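Long-range contact in coclaurine N-methyltransferase (Coptis japonica, PDB 6GKV), which catalyses the S-adenosyl-L-methionine-dependent N-methylation of coclaurine and probably related tetrahydroisoquinolines in plant alkaloid biosynthesis: residues 25-36 with 331-342. Sequence-based numbering, arbitrary orientation.
Sequences KQLIRRELARRL and MEMFGYNNGEEW. With F2W (6,7-dimethoxy-2-methyl-1,2,3,4-tetrahydroisoquinolin-2-ium), chain D.
Leu32 and Leu36, one turn apart on helix 21-39, wedge between the rings of Tyr336 and Trp342. Leu32 lays CB over a face of the tyrosine and sets CD1 3.6 Å from Tyr336 CD1, while its CD2 lies 3.7 Å from Trp342 CH2. Leu36 divides its branches likewise, CD1 reaching Tyr336 CE2 at 3.5 Å and CD2 reaching Trp342 CH2 at 3.5 Å; a forked side chain suits this place, each methyl serving a different ring. The tyrosine ring reaches across toward the helix, and Tyr336 OH ends 3.6 Å from Ala33 CB, where a small residue fits. Trp342 takes Met333 CG over one face and gives its indole N-H to Tyr235.

The polar end belongs to Glu332, a knob among Lys25, Ile28, Arg29 and Leu32. Its OE1 accepts a weak, bent hydrogen bond from Arg29 NE (2.8 Å, 129°) in a salt bridge, the flat groups 73° apart. Lys25 packs its aliphatic CG 3.3 Å from Glu332 OE2. Asn337 ND2 donates to Glu341 OE2 at 3.0 Å; Glu341 OE1 bonds to Tyr40 and His230.

Helical segments 25-36 and 331-335 pack at -42°, knobs-into-holes at Glu332, beside the tetrahydroisoquinoline pocket, lined partly by Met333 and Phe334, of this CFA/CMAS-family methyltransferase.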
ATOM      1  N   LYS A  25      18.011 -16.734  21.244  1.00 45.17           N
ATOM      2  CA  LYS A  25      16.910 -16.840  20.281  1.00 44.79           C
ATOM      3  C   LYS A  25      15.552 -16.838  20.985  1.00 50.78           C
ATOM      4  O   LYS A  25      14.649 -16.094  20.606  1.00 51.19           O
ATOM      5  CB  LYS A  25      17.058 -18.101  19.434  1.00 44.06           C
ATOM      6  CG  LYS A  25      18.205 -18.039  18.398  1.00 43.25           C
ATOM      7  CD  LYS A  25      18.536 -19.441  17.865  1.00 43.11           C
ATOM      8  CE  LYS A  25      19.495 -19.391  16.687  1.00 47.89           C
ATOM      9  NZ  LYS A  25      19.860 -20.767  16.208  1.00 52.16           N
ATOM     10  N   GLN A  26      15.417 -17.654  22.029  1.00 44.49           N
ATOM     11  CA  GLN A  26      14.202 -17.639  22.827  1.00 39.59           C
ATOM     12  C   GLN A  26      13.843 -16.246  23.350  1.00 42.65           C
ATOM     13  O   GLN A  26      12.684 -15.863  23.324  1.00 47.01           O
ATOM     14  CB  GLN A  26      14.329 -18.608  24.003  1.00 47.15           C
ATOM     15  CG  GLN A  26      13.044 -18.802  24.764  1.00 54.55           C
ATOM     16  CD  GLN A  26      13.161 -19.874  25.821  1.00 75.23           C
ATOM     17  OE1 GLN A  26      12.785 -19.675  26.974  1.00 87.94           O
ATOM     18  NE2 GLN A  26      13.700 -21.017  25.432  1.00 77.98           N
ATOM     19  N   LEU A  27      14.827 -15.488  23.829  1.00 48.65           N
ATOM     20  CA  LEU A  27      14.540 -14.172  24.409  1.00 49.30           C
ATOM     21  C   LEU A  27      14.195 -13.150  23.331  1.00 47.93           C
ATOM     22  O   LEU A  27      13.383 -12.241  23.559  1.00 39.05           O
ATOM     23  CB  LEU A  27      15.724 -13.668  25.244  1.00 49.57           C
ATOM     24  CG  LEU A  27      15.993 -14.410  26.556  1.00 54.16           C
ATOM     25  CD1 LEU A  27      17.283 -13.929  27.216  1.00 47.98           C
ATOM     26  CD2 LEU A  27      14.820 -14.243  27.501  1.00 62.12           C
ATOM     27  N   ILE A  28      14.842 -13.291  22.177  1.00 43.45           N
ATOM     28  CA  ILE A  28      14.597 -12.415  21.041  1.00 48.63           C
ATOM     29  C   ILE A  28      13.158 -12.619  20.572  1.00 47.46           C
ATOM     30  O   ILE A  28      12.412 -11.651  20.427  1.00 49.79           O
ATOM     31  CB  ILE A  28      15.613 -12.674  19.898  1.00 44.31           C
ATOM     32  CG1 ILE A  28      16.989 -12.147  20.313  1.00 42.64           C
ATOM     33  CG2 ILE A  28      15.173 -12.010  18.627  1.00 48.80           C
ATOM     34  CD1 ILE A  28      18.071 -12.293  19.273  1.00 42.12           C
ATOM     35  N   ARG A  29      12.761 -13.880  20.394  1.00 42.54           N
ATOM     36  CA  ARG A  29      11.412 -14.212  19.949  1.00 44.05           C
ATOM     37  C   ARG A  29      10.353 -13.606  20.843  1.00 50.02           C
ATOM     38  O   ARG A  29       9.253 -13.290  20.379  1.00 55.62           O
ATOM     39  CB  ARG A  29      11.196 -15.720  19.904  1.00 39.38           C
ATOM     40  CG  ARG A  29      12.036 -16.403  18.896  1.00 39.16           C
ATOM     41  CD  ARG A  29      11.507 -17.749  18.597  1.00 39.87           C
ATOM     42  NE  ARG A  29      12.565 -18.542  18.007  1.00 57.24           N
ATOM     43  CZ  ARG A  29      13.187 -19.521  18.645  1.00 69.16           C
ATOM     44  NH1 ARG A  29      12.823 -19.838  19.888  1.00 63.25           N
ATOM     45  NH2 ARG A  29      14.162 -20.190  18.036  1.00 77.86           N
ATOM     46  N   ARG A  30      10.677 -13.457  22.125  1.00 44.06           N
ATOM     47  CA  ARG A  30       9.717 -12.933  23.089  1.00 45.33           C
ATOM     48  C   ARG A  30       9.490 -11.458  22.837  1.00 46.84           C
ATOM     49  O   ARG A  30       8.378 -10.962  23.007  1.00 52.49           O
ATOM     50  CB  ARG A  30      10.195 -13.135  24.525  1.00 45.26           C
ATOM     51  CG  ARG A  30      10.261 -14.561  24.978  1.00 45.28           C
ATOM     52  CD  ARG A  30      10.556 -14.591  26.486  1.00 55.00           C
ATOM     53  NE  ARG A  30      10.817 -15.954  26.953  1.00 59.91           N
ATOM     54  CZ  ARG A  30      11.515 -16.267  28.034  1.00 56.91           C
ATOM     55  NH1 ARG A  30      12.044 -15.317  28.800  1.00 64.93           N
ATOM     56  NH2 ARG A  30      11.687 -17.542  28.348  1.00 60.55           N
ATOM     57  N   GLU A  31      10.558 -10.757  22.456  1.00 43.80           N
ATOM     58  CA  GLU A  31      10.463  -9.327  22.148  1.00 42.01           C
ATOM     59  C   GLU A  31       9.758  -9.128  20.813  1.00 40.91           C
ATOM     60  O   GLU A  31       8.881  -8.274  20.694  1.00 43.86           O
ATOM     61  CB  GLU A  31      11.849  -8.663  22.130  1.00 32.64           C
ATOM     62  CG  GLU A  31      12.470  -8.509  23.493  1.00 57.10           C
ATOM     63  CD  GLU A  31      11.521  -7.880  24.502  1.00 72.49           C
ATOM     64  OE1 GLU A  31      11.021  -6.764  24.236  1.00 78.19           O
ATOM     65  OE2 GLU A  31      11.276  -8.506  25.556  1.00 74.66           O
ATOM     66  N   LEU A  32      10.172  -9.909  19.819  1.00 31.98           N
ATOM     67  CA  LEU A  32       9.516  -9.941  18.523  1.00 39.16           C
ATOM     68  C   LEU A  32       8.005 -10.082  18.686  1.00 37.97           C
ATOM     69  O   LEU A  32       7.249  -9.217  18.254  1.00 40.50           O
ATOM     70  CB  LEU A  32      10.057 -11.088  17.680  1.00 35.34           C
ATOM     71  CG  LEU A  32      11.486 -10.903  17.191  1.00 36.56           C
ATOM     72  CD1 LEU A  32      11.811 -11.992  16.186  1.00 37.35           C
ATOM     73  CD2 LEU A  32      11.643  -9.514  16.580  1.00 31.64           C
ATOM     74  N   ALA A  33       7.585 -11.160  19.337  1.00 42.51           N
ATOM     75  CA  ALA A  33       6.181 -11.378  19.673  1.00 43.64           C
ATOM     76  C   ALA A  33       5.549 -10.098  20.183  1.00 48.26           C
ATOM     77  O   ALA A  33       4.483  -9.704  19.736  1.00 50.82           O
ATOM     78  CB  ALA A  33       6.051 -12.478  20.717  1.00 34.16           C
ATOM     79  N   ARG A  34       6.234  -9.431  21.104  1.00 51.05           N
ATOM     80  CA  ARG A  34       5.696  -8.216  21.696  1.00 51.47           C
ATOM     81  C   ARG A  34       5.648  -7.032  20.721  1.00 53.46           C
ATOM     82  O   ARG A  34       4.826  -6.132  20.899  1.00 53.58           O
ATOM     83  CB  ARG A  34       6.508  -7.816  22.919  1.00 42.61           C
ATOM     84  CG  ARG A  34       6.358  -8.721  24.147  1.00 50.15           C
ATOM     85  CD  ARG A  34       7.277  -8.225  25.284  1.00 55.11           C
ATOM     86  NE  ARG A  34       6.855  -6.915  25.775  1.00 60.18           N
ATOM     87  CZ  ARG A  34       7.630  -5.836  25.853  1.00 61.83           C
ATOM     88  NH1 ARG A  34       8.907  -5.878  25.483  1.00 66.45           N
ATOM     89  NH2 ARG A  34       7.115  -4.704  26.311  1.00 56.30           N
ATOM     90  N   ARG A  35       6.537  -7.009  19.725  1.00 50.72           N
ATOM     91  CA  ARG A  35       6.528  -5.928  18.738  1.00 48.19           C
ATOM     92  C   ARG A  35       5.350  -6.140  17.782  1.00 44.24           C
ATOM     93  O   ARG A  35       4.627  -5.196  17.450  1.00 44.09           O
ATOM     94  CB  ARG A  35       7.846  -5.854  17.957  1.00 36.92           C
ATOM     95  CG  ARG A  35       7.894  -4.681  16.953  1.00 34.65           C
ATOM     96  CD  ARG A  35       8.855  -3.635  17.450  1.00 46.44           C
ATOM     97  NE  ARG A  35       8.218  -2.352  17.665  1.00 50.42           N
ATOM     98  CZ  ARG A  35       8.773  -1.359  18.346  1.00 49.62           C
ATOM     99  NH1 ARG A  35       8.119  -0.213  18.497  1.00 46.91           N
ATOM    100  NH2 ARG A  35       9.975  -1.522  18.875  1.00 49.12           N
ATOM    101  N   LEU A  36       5.142  -7.386  17.363  1.00 41.84           N
ATOM    102  CA  LEU A  36       3.958  -7.729  16.581  1.00 41.69           C
ATOM    103  C   LEU A  36       2.679  -7.279  17.288  1.00 48.80           C
ATOM    104  O   LEU A  36       1.741  -6.774  16.666  1.00 48.66           O
ATOM    105  CB  LEU A  36       3.907  -9.229  16.317  1.00 38.07           C
ATOM    106  CG  LEU A  36       4.979  -9.752  15.360  1.00 38.06           C
ATOM    107  CD1 LEU A  36       4.628 -11.170  14.951  1.00 36.65           C
ATOM    108  CD2 LEU A  36       5.118  -8.856  14.143  1.00 38.15           C
ATOM    109  N   MET A 331      18.634 -13.359  12.088  1.00 46.91           N
ATOM    110  CA  MET A 331      18.036 -14.688  11.946  1.00 51.37           C
ATOM    111  C   MET A 331      16.606 -14.782  12.481  1.00 44.01           C
ATOM    112  O   MET A 331      15.703 -15.217  11.792  1.00 39.46           O
ATOM    113  CB  MET A 331      18.881 -15.737  12.654  1.00 51.80           C
ATOM    114  CG  MET A 331      19.869 -16.431  11.760  1.00 64.24           C
ATOM    115  SD  MET A 331      20.814 -17.641  12.696  1.00 96.34           S
ATOM    116  CE  MET A 331      19.548 -18.803  13.117  1.00 52.83           C
ATOM    117  N   GLU A 332      16.414 -14.375  13.720  1.00 44.60           N
ATOM    118  CA  GLU A 332      15.140 -14.590  14.365  1.00 42.18           C
ATOM    119  C   GLU A 332      14.093 -13.600  13.896  1.00 44.05           C
ATOM    120  O   GLU A 332      12.916 -13.926  13.844  1.00 40.03           O
ATOM    121  CB  GLU A 332      15.286 -14.495  15.884  1.00 34.52           C
ATOM    122  CG  GLU A 332      16.095 -15.608  16.517  1.00 37.58           C
ATOM    123  CD  GLU A 332      15.613 -16.977  16.136  1.00 45.38           C
ATOM    124  OE1 GLU A 332      14.425 -17.287  16.406  1.00 58.53           O
ATOM    125  OE2 GLU A 332      16.428 -17.750  15.574  1.00 45.60           O
ATOM    126  N   MET A 333      14.512 -12.378  13.588  1.00 42.09           N
ATOM    127  CA  MET A 333      13.555 -11.349  13.246  1.00 37.93           C
ATOM    128  C   MET A 333      12.943 -11.646  11.878  1.00 39.62           C
ATOM    129  O   MET A 333      11.730 -11.695  11.718  1.00 40.31           O
ATOM    130  CB  MET A 333      14.220  -9.977  13.263  1.00 35.57           C
ATOM    131  CG  MET A 333      13.448  -8.959  12.510  1.00 31.08           C
ATOM    132  SD  MET A 333      14.138  -7.333  12.410  1.00 85.16           S
ATOM    133  CE  MET A 333      13.436  -6.748  13.857  1.00 23.91           C
ATOM    134  N   PHE A 334      13.801 -11.871  10.895  1.00 35.16           N
ATOM    135  CA  PHE A 334      13.344 -12.125   9.552  1.00 38.47           C
ATOM    136  C   PHE A 334      12.812 -13.534   9.337  1.00 40.53           C
ATOM    137  O   PHE A 334      11.959 -13.736   8.491  1.00 34.20           O
ATOM    138  CB  PHE A 334      14.467 -11.804   8.588  1.00 35.90           C
ATOM    139  CG  PHE A 334      14.693 -10.342   8.478  1.00 41.41           C
ATOM    140  CD1 PHE A 334      15.558  -9.691   9.363  1.00 35.05           C
ATOM    141  CD2 PHE A 334      13.967  -9.589   7.558  1.00 30.18           C
ATOM    142  CE1 PHE A 334      15.730  -8.323   9.305  1.00 28.88           C
ATOM    143  CE2 PHE A 334      14.133  -8.212   7.495  1.00 35.87           C
ATOM    144  CZ  PHE A 334      15.013  -7.584   8.361  1.00 44.18           C
ATOM    145  N   GLY A 335      13.291 -14.503  10.103  1.00 44.00           N
ATOM    146  CA  GLY A 335      12.780 -15.863   9.981  1.00 33.91           C
ATOM    147  C   GLY A 335      11.518 -16.089  10.791  1.00 34.39           C
ATOM    148  O   GLY A 335      10.918 -17.155  10.694  1.00 34.98           O
ATOM    149  N   TYR A 336      11.103 -15.088  11.575  1.00 33.42           N
ATOM    150  CA  TYR A 336       9.911 -15.208  12.422  1.00 39.93           C
ATOM    151  C   TYR A 336       8.683 -15.632  11.614  1.00 50.31           C
ATOM    152  O   TYR A 336       8.499 -15.185  10.456  1.00 50.15           O
ATOM    153  CB  TYR A 336       9.628 -13.884  13.145  1.00 40.06           C
ATOM    154  CG  TYR A 336       8.761 -14.049  14.382  1.00 46.27           C
ATOM    155  CD1 TYR A 336       9.320 -14.471  15.583  1.00 43.01           C
ATOM    156  CD2 TYR A 336       7.389 -13.797  14.351  1.00 46.06           C
ATOM    157  CE1 TYR A 336       8.548 -14.631  16.708  1.00 32.79           C
ATOM    158  CE2 TYR A 336       6.600 -13.950  15.499  1.00 37.74           C
ATOM    159  CZ  TYR A 336       7.197 -14.373  16.666  1.00 33.15           C
ATOM    160  OH  TYR A 336       6.449 -14.531  17.808  1.00 43.62           O
ATOM    161  N   ASN A 337       7.848 -16.483  12.221  1.00 48.97           N
ATOM    162  CA  ASN A 337       6.638 -17.036  11.558  1.00 41.67           C
ATOM    163  C   ASN A 337       6.849 -17.440  10.117  1.00 35.92           C
ATOM    164  O   ASN A 337       6.129 -16.982   9.242  1.00 38.22           O
ATOM    165  CB  ASN A 337       5.486 -16.036  11.586  1.00 33.23           C
ATOM    166  CG  ASN A 337       4.879 -15.896  12.950  1.00 53.68           C
ATOM    167  OD1 ASN A 337       5.013 -16.789  13.805  1.00 63.48           O
ATOM    168  ND2 ASN A 337       4.198 -14.772  13.176  1.00 51.24           N
ATOM    169  N   ASN A 338       7.858 -18.270   9.883  1.00 44.42           N
ATOM    170  CA  ASN A 338       8.209 -18.741   8.550  1.00 50.48           C
ATOM    171  C   ASN A 338       8.499 -17.609   7.555  1.00 50.18           C
ATOM    172  O   ASN A 338       8.352 -17.790   6.358  1.00 52.02           O
ATOM    173  CB  ASN A 338       7.098 -19.648   8.012  1.00 51.39           C
ATOM    174  CG  ASN A 338       7.548 -20.513   6.839  1.00 55.60           C
ATOM    175  OD1 ASN A 338       8.725 -20.818   6.697  1.00 58.44           O
ATOM    176  ND2 ASN A 338       6.599 -20.902   5.984  1.00 53.88           N
ATOM    177  N   GLY A 339       8.944 -16.451   8.044  1.00 53.17           N
ATOM    178  CA  GLY A 339       9.390 -15.374   7.159  1.00 41.21           C
ATOM    179  C   GLY A 339       8.298 -14.485   6.564  1.00 43.93           C
ATOM    180  O   GLY A 339       8.550 -13.717   5.623  1.00 35.99           O
ATOM    181  N   GLU A 340       7.097 -14.575   7.135  1.00 37.25           N
ATOM    182  CA  GLU A 340       5.920 -13.883   6.634  1.00 39.37           C
ATOM    183  C   GLU A 340       5.520 -12.735   7.544  1.00 39.05           C
ATOM    184  O   GLU A 340       4.360 -12.352   7.593  1.00 47.18           O
ATOM    185  CB  GLU A 340       4.760 -14.886   6.473  1.00 38.63           C
ATOM    186  CG  GLU A 340       4.968 -15.817   5.283  1.00 37.41           C
ATOM    187  CD  GLU A 340       4.914 -15.045   3.950  1.00 41.61           C
ATOM    188  OE1 GLU A 340       4.038 -14.156   3.818  1.00 42.40           O
ATOM    189  OE2 GLU A 340       5.746 -15.303   3.040  1.00 42.49           O
ATOM    190  N   GLU A 341       6.491 -12.204   8.281  1.00 34.07           N
ATOM    191  CA  GLU A 341       6.281 -11.011   9.092  1.00 28.52           C
ATOM    192  C   GLU A 341       7.238  -9.891   8.649  1.00 37.46           C
ATOM    193  O   GLU A 341       6.832  -8.922   8.013  1.00 36.19           O
ATOM    194  CB  GLU A 341       6.476 -11.325  10.575  1.00 40.55           C
ATOM    195  CG  GLU A 341       5.465 -12.317  11.141  1.00 44.72           C
ATOM    196  CD  GLU A 341       4.049 -11.767  11.188  1.00 41.13           C
ATOM    197  OE1 GLU A 341       3.867 -10.556  11.005  1.00 45.88           O
ATOM    198  OE2 GLU A 341       3.106 -12.542  11.431  1.00 54.62           O
ATOM    199  N   TRP A 342       8.504 -10.023   9.030  1.00 46.01           N
ATOM    200  CA  TRP A 342       9.541  -9.093   8.609  1.00 38.84           C
ATOM    201  C   TRP A 342      10.177  -9.670   7.359  1.00 41.77           C
ATOM    202  O   TRP A 342      10.423 -10.883   7.282  1.00 40.35           O
ATOM    203  CB  TRP A 342      10.571  -8.875   9.724  1.00 33.22           C
ATOM    204  CG  TRP A 342      10.033  -8.058  10.878  1.00 24.63           C
ATOM    205  CD1 TRP A 342       9.908  -6.703  10.921  1.00 31.81           C
ATOM    206  CD2 TRP A 342       9.533  -8.550  12.135  1.00 31.94           C
ATOM    207  NE1 TRP A 342       9.373  -6.316  12.130  1.00 36.63           N
ATOM    208  CE2 TRP A 342       9.143  -7.414  12.883  1.00 32.03           C
ATOM    209  CE3 TRP A 342       9.428  -9.821  12.703  1.00 38.17           C
ATOM    210  CZ2 TRP A 342       8.626  -7.538  14.184  1.00 35.31           C
ATOM    211  CZ3 TRP A 342       8.917  -9.926  14.002  1.00 31.24           C
ATOM    212  CH2 TRP A 342       8.519  -8.793  14.720  1.00 31.12           C
TER
HETATM  213  CAM F2W D 502      20.520  -8.000  11.075  1.00 42.62           C
HETATM  214  OAK F2W D 502      19.328  -7.182  11.121  1.00 40.22           O
HETATM  215  CAB F2W D 502      19.395  -6.192  10.173  1.00 40.37           C
HETATM  216  CAA F2W D 502      20.459  -6.059   9.273  1.00 46.93           C
HETATM  217  CAF F2W D 502      20.427  -5.007   8.362  1.00 47.90           C
HETATM  218  CAJ F2W D 502      21.414  -4.818   7.411  1.00 54.78           C
HETATM  219  CAI F2W D 502      21.581  -3.382   6.815  1.00 59.35           C
HETATM  220  NAH F2W D 502      20.266  -3.076   6.231  1.00 65.15           N
HETATM  221  CAO F2W D 502      20.393  -1.635   5.936  1.00 72.54           C
HETATM  222  CAG F2W D 502      19.447  -3.119   7.445  1.00 50.62           C
HETATM  223  CAE F2W D 502      19.342  -4.176   8.294  1.00 40.96           C
HETATM  224  CAD F2W D 502      18.298  -4.288   9.209  1.00 34.43           C
HETATM  225  CAC F2W D 502      18.313  -5.327  10.122  1.00 27.17           C
HETATM  226  OAL F2W D 502      17.343  -5.544  11.065  1.00 42.38           O
HETATM  227  CAN F2W D 502      16.183  -4.690  11.079  1.00 31.92           C